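Local coordinates for putative GntR-family transcriptional regulator (Bordetella bronchiseptica RB50, PDB 3CNV), which probably regulates transcription as a GntR-family DNA-binding protein, its UTRA domain presumably sensing a small effector molecule, at the interface of chains A and B. Coordinates in Å, arbitrary orientation; residue numbers count along the deposited sequence, not the author numbering. Chains: chain A/B, Putative GntR-family transcriptional regulator.

The interface of chains A and B. Residues chain A 103-105; chain B 159-161.
A:Glu105 and B:Leu161 meet on one face of an intermolecular β-sheet, where strand 100-111 of chain A runs antiparallel to the C-terminal strand 155-161 of chain B. Their side chains cross at about a right angle. The glutamate is extended beyond CG (chi2 178°), which carries its aliphatic stem and flat carboxylate past the two methyl branches of the leucine. The carboxylate carbon A:Glu105 CD lies 3.4 Å from B:Leu161 CD1. A:Glu105 OE2, a carboxylate oxygen, lies 3.6 Å from B:Leu161 CD2. The meeting is therefore one of van der Waals contact, with the methyls set against the stem and carboxylate.

On the opposite face the pairing is polar. B:Ser160 OG donates a hydrogen bond of 3.1 Å to the carboxylate oxygen A:Asp104 OD1, approaching nearly along the C-O axis. A:Asp104 CG and B:Ser160 OG both point away from their own carbonyl carbon (chi1 -68° in each), and from these directly bridged positions the hydroxyl and carboxylate reach one another across the strands.

Backbone bonds between the outer residues fix this register. A:Ala103 N donates a hydrogen bond to B:Leu161 O (2.9 Å). B:Leu161 N donates one back to A:Ala103 O (2.8 Å). A:Glu105 N donates to B:Asn159 O (2.8 Å). B:Asn159 N donates to A:Glu105 O (3.0 Å), completing a second reciprocal pair.

As a worked example of β-sheet augmentation, the patch shows a terminal strand extending its partner's sheet. Its two-fold twin makes the exchange mutual, probably helping to hold the ligand-binding domains together as a dimer.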
loop_
_atom_site.group_PDB
_atom_site.type_symbol
_atom_site.label_atom_id
_atom_site.label_comp_id
_atom_site.label_asym_id
_atom_site.label_seq_id
_atom_site.Cartn_x
_atom_site.Cartn_y
_atom_site.Cartn_z
ATOM N N ALA A 103 2.313 6.014 -7.254
ATOM C CA ALA A 103 3.114 7.142 -6.766
ATOM C C ALA A 103 4.123 6.749 -5.723
ATOM O O ALA A 103 3.873 5.806 -4.940
ATOM C CB ALA A 103 2.304 8.304 -6.283
ATOM N N ASP A 104 5.320 7.346 -5.814
ATOM C CA ASP A 104 6.390 7.089 -4.784
ATOM C C ASP A 104 6.547 8.406 -4.059
ATOM O O ASP A 104 6.673 9.456 -4.691
ATOM C CB ASP A 104 7.739 6.650 -5.337
ATOM C CG ASP A 104 7.703 5.249 -5.980
ATOM O OD1 ASP A 104 7.017 4.293 -5.451
ATOM O OD2 ASP A 104 8.411 5.124 -7.043
ATOM N N GLU A 105 6.473 8.340 -2.733
ATOM C CA GLU A 105 6.581 9.531 -1.892
ATOM C C GLU A 105 7.649 9.433 -0.846
ATOM O O GLU A 105 8.000 8.351 -0.303
ATOM C CB GLU A 105 5.253 9.886 -1.210
ATOM C CG GLU A 105 4.167 10.193 -2.194
ATOM C CD GLU A 105 2.845 10.489 -1.494
ATOM O OE1 GLU A 105 2.722 10.228 -0.257
ATOM O OE2 GLU A 105 1.944 10.961 -2.183
ATOM N N ASN B 159 6.960 6.017 1.238
ATOM C CA ASN B 159 5.662 5.417 1.002
ATOM C C ASN B 159 5.389 5.270 -0.470
ATOM O O ASN B 159 5.490 6.215 -1.213
ATOM C CB ASN B 159 4.558 6.277 1.580
ATOM C CG ASN B 159 3.234 5.515 1.817
ATOM O OD1 ASN B 159 3.178 4.286 2.081
ATOM N ND2 ASN B 159 2.158 6.274 1.745
ATOM N N SER B 160 4.999 4.068 -0.857
ATOM C CA SER B 160 4.435 3.819 -2.189
ATOM C C SER B 160 2.941 3.724 -2.118
ATOM O O SER B 160 2.403 3.010 -1.309
ATOM C CB SER B 160 4.911 2.479 -2.759
ATOM O OG SER B 160 6.257 2.557 -3.033
ATOM N N LEU B 161 2.296 4.368 -3.060
ATOM C CA LEU B 161 0.839 4.430 -3.189
ATOM C C LEU B 161 0.401 3.783 -4.476
ATOM O O LEU B 161 0.965 4.047 -5.552
ATOM C CB LEU B 161 0.374 5.871 -3.227
ATOM C CG LEU B 161 0.705 6.754 -1.979
ATOM C CD1 LEU B 161 2.177 7.176 -1.941
ATOM C CD2 LEU B 161 -0.144 8.022 -1.945
#